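Local structure of monomethylamine methyltransferase mtmB1 (Methanosarcina barkeri, 1NTH) at residues A[11-14]-A[15-19]; A[22-25]-A[26-30]; A[74-78]-A[79-83]. The protein catalyses transfer of the methyl group of monomethylamine to the corrinoid cofactor of its partner protein MtmC, a step of methanogenesis from methylamine. All coordinates share one frame; numbering follows the deposited sequence.

Interaction 1: residues A[11-14]-A[15-19]; sequences DFYD and RAKVG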
ATOM      1  N   ASP A  11      29.787 -14.133  -4.824  1.00 20.13           N
ATOM      2  CA  ASP A  11      31.222 -14.358  -4.961  1.00 20.14           C
ATOM      3  C   ASP A  11      31.612 -15.495  -4.026  1.00 20.48           C
ATOM      4  O   ASP A  11      32.482 -16.305  -4.346  1.00 19.57           O
ATOM      5  CB  ASP A  11      32.019 -13.114  -4.570  1.00 21.72           C
ATOM      6  CG  ASP A  11      31.756 -11.939  -5.479  1.00 24.06           C
ATOM      7  OD1 ASP A  11      31.901 -12.096  -6.709  1.00 27.64           O
ATOM      8  OD2 ASP A  11      31.409 -10.856  -4.961  1.00 25.74           O
ATOM      9  N   PHE A  12      30.970 -15.548  -2.864  1.00 18.61           N
ATOM     10  CA  PHE A  12      31.280 -16.597  -1.904  1.00 19.07           C
ATOM     11  C   PHE A  12      30.997 -17.959  -2.521  1.00 20.29           C
ATOM     12  O   PHE A  12      31.834 -18.861  -2.462  1.00 19.24           O
ATOM     13  CB  PHE A  12      30.452 -16.447  -0.629  1.00 18.83           C
ATOM     14  CG  PHE A  12      30.941 -17.314   0.492  1.00 19.13           C
ATOM     15  CD1 PHE A  12      31.863 -16.826   1.409  1.00 20.16           C
ATOM     16  CD2 PHE A  12      30.538 -18.641   0.583  1.00 19.16           C
ATOM     17  CE1 PHE A  12      32.388 -17.651   2.400  1.00 21.36           C
ATOM     18  CE2 PHE A  12      31.056 -19.476   1.570  1.00 20.83           C
ATOM     19  CZ  PHE A  12      31.982 -18.978   2.481  1.00 20.87           C
ATOM     20  N   TYR A  13      29.812 -18.108  -3.106  1.00 18.01           N
ATOM     21  CA  TYR A  13      29.441 -19.369  -3.738  1.00 18.57           C
ATOM     22  C   TYR A  13      30.472 -19.749  -4.799  1.00 20.05           C
ATOM     23  O   TYR A  13      30.940 -20.889  -4.841  1.00 19.99           O
ATOM     24  CB  TYR A  13      28.060 -19.256  -4.390  1.00 17.90           C
ATOM     25  CG  TYR A  13      27.622 -20.523  -5.087  1.00 18.88           C
ATOM     26  CD1 TYR A  13      27.152 -21.617  -4.361  1.00 20.33           C
ATOM     27  CD2 TYR A  13      27.717 -20.644  -6.472  1.00 20.72           C
ATOM     28  CE1 TYR A  13      26.788 -22.806  -5.003  1.00 23.09           C
ATOM     29  CE2 TYR A  13      27.356 -21.825  -7.123  1.00 20.46           C
ATOM     30  CZ  TYR A  13      26.893 -22.899  -6.382  1.00 22.08           C
ATOM     31  OH  TYR A  13      26.533 -24.064  -7.024  1.00 25.61           O
ATOM     32  N   ASP A  14      30.819 -18.789  -5.655  1.00 19.60           N
ATOM     33  CA  ASP A  14      31.796 -19.019  -6.720  1.00 21.10           C
ATOM     34  C   ASP A  14      33.099 -19.586  -6.160  1.00 21.89           C
ATOM     35  O   ASP A  14      33.604 -20.607  -6.633  1.00 22.04           O
ATOM     36  CB  ASP A  14      32.115 -17.711  -7.452  1.00 22.47           C
ATOM     37  CG  ASP A  14      30.968 -17.217  -8.315  1.00 24.74           C
ATOM     38  OD1 ASP A  14      31.072 -16.083  -8.824  1.00 27.92           O
ATOM     39  OD2 ASP A  14      29.976 -17.955  -8.492  1.00 25.20           O
ATOM     40  N   ARG A  15      33.637 -18.915  -5.150  1.00 20.17           N
ATOM     41  CA  ARG A  15      34.894 -19.333  -4.541  1.00 19.84           C
ATOM     42  C   ARG A  15      34.794 -20.631  -3.754  1.00 21.15           C
ATOM     43  O   ARG A  15      35.752 -21.406  -3.707  1.00 21.80           O
ATOM     44  CB  ARG A  15      35.430 -18.208  -3.653  1.00 19.41           C
ATOM     45  CG  ARG A  15      35.663 -16.927  -4.432  1.00 19.58           C
ATOM     46  CD  ARG A  15      36.223 -15.804  -3.584  1.00 20.33           C
ATOM     47  NE  ARG A  15      36.241 -14.560  -4.353  1.00 21.46           N
ATOM     48  CZ  ARG A  15      36.769 -13.418  -3.930  1.00 20.52           C
ATOM     49  NH1 ARG A  15      37.338 -13.346  -2.734  1.00 19.50           N
ATOM     50  NH2 ARG A  15      36.713 -12.340  -4.703  1.00 22.55           N
ATOM     51  N   ALA A  16      33.639 -20.878  -3.147  1.00 19.52           N
ATOM     52  CA  ALA A  16      33.442 -22.093  -2.361  1.00 20.53           C
ATOM     53  C   ALA A  16      33.472 -23.348  -3.229  1.00 22.81           C
ATOM     54  O   ALA A  16      33.716 -24.450  -2.731  1.00 23.02           O
ATOM     55  CB  ALA A  16      32.121 -22.019  -1.612  1.00 21.84           C
ATOM     56  N   LYS A  17      33.221 -23.185  -4.523  1.00 22.50           N
ATOM     57  CA  LYS A  17      33.209 -24.325  -5.432  1.00 25.13           C
ATOM     58  C   LYS A  17      34.600 -24.693  -5.943  1.00 25.52           C
ATOM     59  O   LYS A  17      34.836 -25.838  -6.332  1.00 27.39           O
ATOM     60  CB  LYS A  17      32.294 -24.041  -6.627  1.00 25.40           C
ATOM     61  CG  LYS A  17      30.840 -23.769  -6.260  1.00 30.57           C
ATOM     62  CD  LYS A  17      30.137 -25.015  -5.739  1.00 33.38           C
ATOM     63  CE  LYS A  17      29.910 -26.031  -6.851  1.00 36.14           C
ATOM     64  NZ  LYS A  17      29.048 -25.480  -7.941  1.00 38.42           N
ATOM     65  N   VAL A  18      35.520 -23.734  -5.933  1.00 25.09           N
ATOM     66  CA  VAL A  18      36.870 -23.983  -6.434  1.00 25.88           C
ATOM     67  C   VAL A  18      37.989 -23.689  -5.439  1.00 26.00           C
ATOM     68  O   VAL A  18      39.169 -23.742  -5.793  1.00 25.84           O
ATOM     69  CB  VAL A  18      37.134 -23.161  -7.710  1.00 26.71           C
ATOM     70  CG1 VAL A  18      36.109 -23.517  -8.777  1.00 27.79           C
ATOM     71  CG2 VAL A  18      37.078 -21.670  -7.394  1.00 27.31           C
ATOM     72  N   GLY A  19      37.621 -23.381  -4.200  1.00 25.01           N
ATOM     73  CA  GLY A  19      38.619 -23.075  -3.192  1.00 25.92           C
ATOM     74  C   GLY A  19      39.475 -24.265  -2.803  1.00 26.50           C
ATOM     75  O   GLY A  19      39.250 -25.384  -3.267  1.00 26.40           O
TER
HETATM   76  O   HOH W   1      34.798 -11.102  -7.067  1.00 35.42           O
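The backbone N of Arg15 bonds to Asp11 O at 3.0 Å and that of Ala16 to Phe12 O at 2.8 Å, the i to i+4 pattern of the last turns of helix 9-18; at Lys17 the pattern slackens, its N making weak bonds to both Tyr13 O and Asp14 O. One turn apart, Tyr13 and Lys17 form the main side-chain pair. Lys17 CG lies over one face of the phenol ring, offset toward its rim, in a CH-pi contact 4.2 Å from the ring centroid. The Tyr13 ring is swung out with CG anti to the backbone N (chi1 179°), while the lysine chain bends at chi2, chi3 and chi4, curling round so that NZ reaches Tyr13 OH at 3.0 Å and donates a hydrogen bond to it. Arg15 behaves differently. Its chain is extended from CG to NE and passes Asp11 O, with CG 3.2 Å from that oxygen. The charged ends of Asp11 and Arg15 do not meet directly: a water accepts from Arg15 NH2 and donates weakly to Asp11 OD1. Each has its salt bridge outside the pair, Asp11 OD2 with Lys5 and Arg15 NH2 with Glu90. On the buried side, Phe12 CE2 touches Ala16 CB at 4.2 Å, and these two residues join the helix to the adjoining hairpin, Phe12 packing on Ile75 and Val84, Ala16 on Cys77 and Val84. Asp14 and Tyr13 face a second subunit, where Asp14 OD1 makes a weak hydrogen bond to Tyr175 of that chain and Tyr13 packs on its Ser173. The helix thus rests on strands 75-77 and 82-84, with Phe12 and Tyr13 also reaching Ile243 and Leu240 of helix 240-251.

Interaction 2: residues A[22-25]-A[26-30]; sequences CTQD and DWDLM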
ATOM      1  N   CYS A  22      39.815 -29.055   1.832  1.00 29.69           N
ATOM      2  CA  CYS A  22      40.268 -29.197   3.206  1.00 30.41           C
ATOM      3  C   CYS A  22      39.219 -29.959   4.018  1.00 29.56           C
ATOM      4  O   CYS A  22      38.022 -29.752   3.827  1.00 30.91           O
ATOM      5  CB  CYS A  22      40.491 -27.783   3.765  1.00 33.01           C
ATOM      6  SG  CYS A  22      40.698 -27.597   5.534  1.00 34.89           S
ATOM      7  N   THR A  23      39.653 -30.854   4.904  1.00 27.45           N
ATOM      8  CA  THR A  23      38.698 -31.599   5.722  1.00 26.12           C
ATOM      9  C   THR A  23      38.276 -30.686   6.864  1.00 24.14           C
ATOM     10  O   THR A  23      38.990 -29.741   7.200  1.00 23.54           O
ATOM     11  CB  THR A  23      39.312 -32.885   6.319  1.00 27.15           C
ATOM     12  OG1 THR A  23      40.284 -32.538   7.312  1.00 28.13           O
ATOM     13  CG2 THR A  23      39.973 -33.716   5.229  1.00 28.07           C
ATOM     14  N   GLN A  24      37.125 -30.961   7.465  1.00 24.25           N
ATOM     15  CA  GLN A  24      36.659 -30.119   8.556  1.00 25.03           C
ATOM     16  C   GLN A  24      37.574 -30.245   9.770  1.00 25.10           C
ATOM     17  O   GLN A  24      37.713 -29.302  10.548  1.00 23.15           O
ATOM     18  CB  GLN A  24      35.210 -30.456   8.929  1.00 26.81           C
ATOM     19  CG  GLN A  24      34.564 -29.386   9.807  1.00 30.18           C
ATOM     20  CD  GLN A  24      33.044 -29.430   9.801  1.00 32.14           C
ATOM     21  OE1 GLN A  24      32.389 -28.621  10.460  1.00 31.92           O
ATOM     22  NE2 GLN A  24      32.476 -30.373   9.057  1.00 34.58           N
ATOM     23  N   ASP A  25      38.204 -31.404   9.932  1.00 24.14           N
ATOM     24  CA  ASP A  25      39.123 -31.595  11.050  1.00 24.59           C
ATOM     25  C   ASP A  25      40.381 -30.766  10.832  1.00 22.70           C
ATOM     26  O   ASP A  25      40.949 -30.229  11.786  1.00 22.97           O
ATOM     27  CB  ASP A  25      39.493 -33.073  11.207  1.00 27.27           C
ATOM     28  CG  ASP A  25      38.503 -33.834  12.070  1.00 31.20           C
ATOM     29  OD1 ASP A  25      37.489 -33.236  12.484  1.00 32.64           O
ATOM     30  OD2 ASP A  25      38.740 -35.033  12.337  1.00 34.06           O
ATOM     31  N   ASP A  26      40.826 -30.664   9.580  1.00 21.84           N
ATOM     32  CA  ASP A  26      42.014 -29.867   9.282  1.00 23.24           C
ATOM     33  C   ASP A  26      41.724 -28.417   9.640  1.00 22.39           C
ATOM     34  O   ASP A  26      42.613 -27.679  10.060  1.00 21.87           O
ATOM     35  CB  ASP A  26      42.386 -29.934   7.798  1.00 26.44           C
ATOM     36  CG  ASP A  26      42.989 -31.272   7.397  1.00 31.67           C
ATOM     37  OD1 ASP A  26      43.719 -31.879   8.210  1.00 29.02           O
ATOM     38  OD2 ASP A  26      42.741 -31.702   6.250  1.00 34.69           O
ATOM     39  N   TRP A  27      40.471 -28.015   9.467  1.00 21.54           N
ATOM     40  CA  TRP A  27      40.073 -26.648   9.767  1.00 21.03           C
ATOM     41  C   TRP A  27      39.923 -26.417  11.266  1.00 19.81           C
ATOM     42  O   TRP A  27      40.544 -25.510  11.823  1.00 20.68           O
ATOM     43  CB  TRP A  27      38.755 -26.320   9.052  1.00 19.98           C
ATOM     44  CG  TRP A  27      38.344 -24.873   9.154  1.00 18.65           C
ATOM     45  CD1 TRP A  27      37.385 -24.342   9.973  1.00 19.90           C
ATOM     46  CD2 TRP A  27      38.871 -23.781   8.392  1.00 17.72           C
ATOM     47  NE1 TRP A  27      37.281 -22.984   9.761  1.00 17.21           N
ATOM     48  CE2 TRP A  27      38.179 -22.616   8.797  1.00 18.28           C
ATOM     49  CE3 TRP A  27      39.859 -23.673   7.403  1.00 18.54           C
ATOM     50  CZ2 TRP A  27      38.447 -21.357   8.245  1.00 18.27           C
ATOM     51  CZ3 TRP A  27      40.125 -22.421   6.854  1.00 20.20           C
ATOM     52  CH2 TRP A  27      39.418 -21.278   7.279  1.00 20.02           C
ATOM     53  N   ASP A  28      39.116 -27.252  11.916  1.00 19.86           N
ATOM     54  CA  ASP A  28      38.846 -27.123  13.346  1.00 20.43           C
ATOM     55  C   ASP A  28      39.989 -27.453  14.290  1.00 20.87           C
ATOM     56  O   ASP A  28      40.157 -26.800  15.316  1.00 21.34           O
ATOM     57  CB  ASP A  28      37.673 -28.011  13.762  1.00 21.07           C
ATOM     58  CG  ASP A  28      36.425 -27.759  12.953  1.00 24.11           C
ATOM     59  OD1 ASP A  28      36.229 -26.611  12.497  1.00 23.85           O
ATOM     60  OD2 ASP A  28      35.634 -28.712  12.793  1.00 24.46           O
ATOM     61  N   LEU A  29      40.755 -28.482  13.950  1.00 21.65           N
ATOM     62  CA  LEU A  29      41.838 -28.938  14.812  1.00 22.25           C
ATOM     63  C   LEU A  29      43.234 -28.463  14.435  1.00 21.68           C
ATOM     64  O   LEU A  29      44.206 -28.797  15.120  1.00 23.14           O
ATOM     65  CB  LEU A  29      41.818 -30.468  14.867  1.00 22.38           C
ATOM     66  CG  LEU A  29      40.446 -31.098  15.134  1.00 23.85           C
ATOM     67  CD1 LEU A  29      40.578 -32.616  15.145  1.00 25.21           C
ATOM     68  CD2 LEU A  29      39.885 -30.595  16.457  1.00 24.65           C
ATOM     69  N   MET A  30      43.343 -27.682  13.365  1.00 21.06           N
ATOM     70  CA  MET A  30      44.645 -27.198  12.936  1.00 21.90           C
ATOM     71  C   MET A  30      44.684 -25.748  12.455  1.00 22.16           C
ATOM     72  O   MET A  30      45.248 -24.889  13.123  1.00 20.78           O
ATOM     73  CB  MET A  30      45.205 -28.120  11.845  1.00 23.29           C
ATOM     74  CG  MET A  30      46.541 -27.676  11.270  1.00 24.63           C
ATOM     75  SD  MET A  30      47.231 -28.874  10.104  1.00 27.53           S
ATOM     76  CE  MET A  30      46.224 -28.539   8.647  1.00 27.88           C
TER
HETATM   77  O   HOH W   2      33.008 -29.069  13.721  1.00 34.66           O
HETATM   78  O   HOH W   3      36.108 -31.248  13.483  1.00 37.24           O
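Thr23 OG1 lies over the face of the Asp26 carboxylate, 2.8 Å from OD2, and accepts a hydrogen bond from Asp26 N at 3.0 Å. With chi1 at 69°, OG1 sits between the backbone N and carbonyl carbon of Thr23, where it can turn toward the amide of Asp26. In return, Thr23 N points at Asp26 OD2 in a long, weak bond of 3.5 Å. This reciprocal pair is a capping box, with Thr23 as N-cap of helix 24-42; the Asp26 carboxylate at this end would probably interact favourably with the helix dipole. One residue before the cap, Cys22 SG packs on Asp26 CB at 3.7 Å and sits at the edge of the Trp27 indole, whose NE1 bonds to Glu235 O. One turn on, the Gln24 CG methylene touches Asp28 OD2 at 3.2 Å; the two side chains cross obliquely, their flat ends 61° apart. Lys237 bridges them, with a salt bridge to Asp28 OD1 and a hydrogen bond to Gln24 OE1. Two waters donate to Asp28 OD2, one of them also to Asp25 OD1 at 2.6 Å, the other weakly to Gln24 OE1. Asp25 and Leu29 run side by side, Leu29 CD1 3.9 Å from Asp25 CG.

Interaction 3: residues A[74-78]-A[79-83]; sequences GIYCT and DTHRI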
ATOM      1  N   GLY A  74      40.440 -17.341   6.081  1.00 21.41           N
ATOM      2  CA  GLY A  74      39.341 -17.386   5.141  1.00 20.32           C
ATOM      3  C   GLY A  74      38.163 -18.037   5.841  1.00 18.25           C
ATOM      4  O   GLY A  74      38.134 -18.122   7.074  1.00 19.20           O
ATOM      5  N   ILE A  75      37.202 -18.513   5.058  1.00 18.15           N
ATOM      6  CA  ILE A  75      36.009 -19.148   5.598  1.00 17.10           C
ATOM      7  C   ILE A  75      35.830 -20.549   5.020  1.00 16.03           C
ATOM      8  O   ILE A  75      35.906 -20.745   3.809  1.00 18.08           O
ATOM      9  CB  ILE A  75      34.745 -18.313   5.266  1.00 17.05           C
ATOM     10  CG1 ILE A  75      34.876 -16.905   5.859  1.00 16.75           C
ATOM     11  CG2 ILE A  75      33.504 -19.014   5.789  1.00 16.32           C
ATOM     12  CD1 ILE A  75      34.922 -16.862   7.377  1.00 16.99           C
ATOM     13  N   TYR A  76      35.580 -21.515   5.895  1.00 17.32           N
ATOM     14  CA  TYR A  76      35.385 -22.896   5.477  1.00 18.13           C
ATOM     15  C   TYR A  76      33.922 -23.136   5.108  1.00 18.26           C
ATOM     16  O   TYR A  76      33.021 -22.813   5.885  1.00 19.36           O
ATOM     17  CB  TYR A  76      35.770 -23.844   6.618  1.00 18.52           C
ATOM     18  CG  TYR A  76      35.747 -25.309   6.239  1.00 20.52           C
ATOM     19  CD1 TYR A  76      36.767 -25.860   5.464  1.00 22.39           C
ATOM     20  CD2 TYR A  76      34.701 -26.138   6.637  1.00 20.73           C
ATOM     21  CE1 TYR A  76      36.747 -27.204   5.097  1.00 23.49           C
ATOM     22  CE2 TYR A  76      34.671 -27.487   6.274  1.00 22.58           C
ATOM     23  CZ  TYR A  76      35.699 -28.009   5.504  1.00 23.47           C
ATOM     24  OH  TYR A  76      35.684 -29.341   5.145  1.00 24.80           O
ATOM     25  N   CYS A  77      33.688 -23.699   3.926  1.00 19.05           N
ATOM     26  CA  CYS A  77      32.329 -24.013   3.490  1.00 19.96           C
ATOM     27  C   CYS A  77      32.103 -25.499   3.752  1.00 21.31           C
ATOM     28  O   CYS A  77      32.755 -26.349   3.143  1.00 21.58           O
ATOM     29  CB  CYS A  77      32.146 -23.714   2.003  1.00 22.06           C
ATOM     30  SG  CYS A  77      30.474 -24.109   1.400  1.00 25.64           S
ATOM     31  N   THR A  78      31.178 -25.807   4.654  1.00 22.21           N
ATOM     32  CA  THR A  78      30.892 -27.190   5.024  1.00 23.71           C
ATOM     33  C   THR A  78      30.343 -28.082   3.916  1.00 25.47           C
ATOM     34  O   THR A  78      30.583 -29.290   3.914  1.00 26.34           O
ATOM     35  CB  THR A  78      29.912 -27.254   6.211  1.00 24.91           C
ATOM     36  OG1 THR A  78      28.701 -26.569   5.869  1.00 24.19           O
ATOM     37  CG2 THR A  78      30.527 -26.614   7.446  1.00 25.19           C
ATOM     38  N   ASP A  79      29.613 -27.503   2.972  1.00 24.71           N
ATOM     39  CA  ASP A  79      29.034 -28.298   1.896  1.00 25.83           C
ATOM     40  C   ASP A  79      30.012 -28.677   0.792  1.00 25.85           C
ATOM     41  O   ASP A  79      29.911 -29.762   0.220  1.00 27.07           O
ATOM     42  CB  ASP A  79      27.832 -27.565   1.300  1.00 28.38           C
ATOM     43  CG  ASP A  79      26.708 -27.403   2.301  1.00 31.91           C
ATOM     44  OD1 ASP A  79      26.134 -28.429   2.723  1.00 35.38           O
ATOM     45  OD2 ASP A  79      26.405 -26.254   2.677  1.00 33.17           O
ATOM     46  N   THR A  80      30.959 -27.796   0.496  1.00 23.92           N
ATOM     47  CA  THR A  80      31.935 -28.060  -0.555  1.00 24.03           C
ATOM     48  C   THR A  80      33.275 -28.526   0.003  1.00 23.91           C
ATOM     49  O   THR A  80      34.135 -28.991  -0.747  1.00 23.57           O
ATOM     50  CB  THR A  80      32.190 -26.806  -1.406  1.00 24.22           C
ATOM     51  OG1 THR A  80      32.799 -25.794  -0.593  1.00 23.69           O
ATOM     52  CG2 THR A  80      30.882 -26.276  -1.978  1.00 24.62           C
ATOM     53  N   HIS A  81      33.444 -28.399   1.315  1.00 23.63           N
ATOM     54  CA  HIS A  81      34.687 -28.789   1.973  1.00 25.11           C
ATOM     55  C   HIS A  81      35.866 -28.027   1.384  1.00 24.75           C
ATOM     56  O   HIS A  81      36.969 -28.563   1.255  1.00 25.80           O
ATOM     57  CB  HIS A  81      34.906 -30.297   1.831  1.00 27.26           C
ATOM     58  CG  HIS A  81      33.816 -31.116   2.444  1.00 30.06           C
ATOM     59  ND1 HIS A  81      33.634 -31.210   3.807  1.00 32.69           N
ATOM     60  CD2 HIS A  81      32.819 -31.838   1.881  1.00 31.59           C
ATOM     61  CE1 HIS A  81      32.571 -31.955   4.057  1.00 32.49           C
ATOM     62  NE2 HIS A  81      32.058 -32.348   2.905  1.00 33.39           N
ATOM     63  N   ARG A  82      35.622 -26.772   1.021  1.00 22.66           N
ATOM     64  CA  ARG A  82      36.656 -25.915   0.455  1.00 21.59           C
ATOM     65  C   ARG A  82      36.706 -24.598   1.224  1.00 21.18           C
ATOM     66  O   ARG A  82      35.749 -24.231   1.913  1.00 21.43           O
ATOM     67  CB  ARG A  82      36.388 -25.652  -1.029  1.00 22.70           C
ATOM     68  CG  ARG A  82      36.591 -26.877  -1.917  1.00 23.18           C
ATOM     69  CD  ARG A  82      36.060 -26.630  -3.318  1.00 25.03           C
ATOM     70  NE  ARG A  82      36.182 -27.804  -4.182  1.00 28.16           N
ATOM     71  CZ  ARG A  82      37.243 -28.083  -4.934  1.00 29.95           C
ATOM     72  NH1 ARG A  82      38.293 -27.274  -4.939  1.00 29.16           N
ATOM     73  NH2 ARG A  82      37.247 -29.172  -5.692  1.00 30.45           N
ATOM     74  N   ILE A  83      37.825 -23.898   1.095  1.00 20.53           N
ATOM     75  CA  ILE A  83      38.039 -22.636   1.791  1.00 20.52           C
ATOM     76  C   ILE A  83      37.900 -21.420   0.882  1.00 19.78           C
ATOM     77  O   ILE A  83      38.457 -21.385  -0.214  1.00 20.21           O
ATOM     78  CB  ILE A  83      39.451 -22.602   2.421  1.00 21.86           C
ATOM     79  CG1 ILE A  83      39.613 -23.778   3.386  1.00 21.33           C
ATOM     80  CG2 ILE A  83      39.674 -21.278   3.138  1.00 22.29           C
ATOM     81  CD1 ILE A  83      41.046 -24.021   3.827  1.00 24.46           C
TER
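A beta hairpin joins strands 75-77 and 82-84, and a G1 bulge, in which His81 and Arg82 both face Cys77, forms its turn end. Cys77 N donates a nearly straight bond of 2.9 Å to Arg82 O (170° at the hydrogen), whereas Cys77 O receives only a weak, bent one from His81 N. His81 has the positive phi (58°) expected at the first position of such a bulge. Beyond it, Tyr76 and Ile83 form a non-hydrogen-bonded pair with their side chains on one face of the sheet; these cross at about a right angle, Ile83 CG1 meeting the ring edge 4.1 Å from Tyr76 CD1. The phenol is turned away from its own amide nitrogen and runs along the His81 backbone, CZ 3.8 Å from His81 CA. Its hydroxyl donates to Cys22 O, and its ring meets that of Trp27 with the planes not far from parallel. Cys77, on the other face, packs its CB 3.4 Å from Thr80 OG1, which bonds to Ala16 O. The imidazole of His81 is approached from two directions: Thr78 O lies over one face, 3.3 Å from CE1, while ND1 donates at 3.1 Å to Tyr76 OH, an oxygen thus gripped by two bonds and lying 6° out of the ring plane.

Overall arrangement
Interactions 1, 2 and 3 follow in that order along the chain and lie on the same side of its centre, near the N-terminus, away from the TIM barrel strands. The centre of interaction 3 is about 9 Å from that of interaction 1 and about 10 Å from that of interaction 2, which are themselves about 18 Å apart. The hairpin therefore lies between helix 9-18 and the start of helix 24-42. Arg82 NH1 reaches Gly19 O, and His81 O accepts from Cys22 N. Strand 20-21, linking the two helices, pairs with 82-84, while 75-77 pairs with 237-238, uniting these elements in one small mixed sheet.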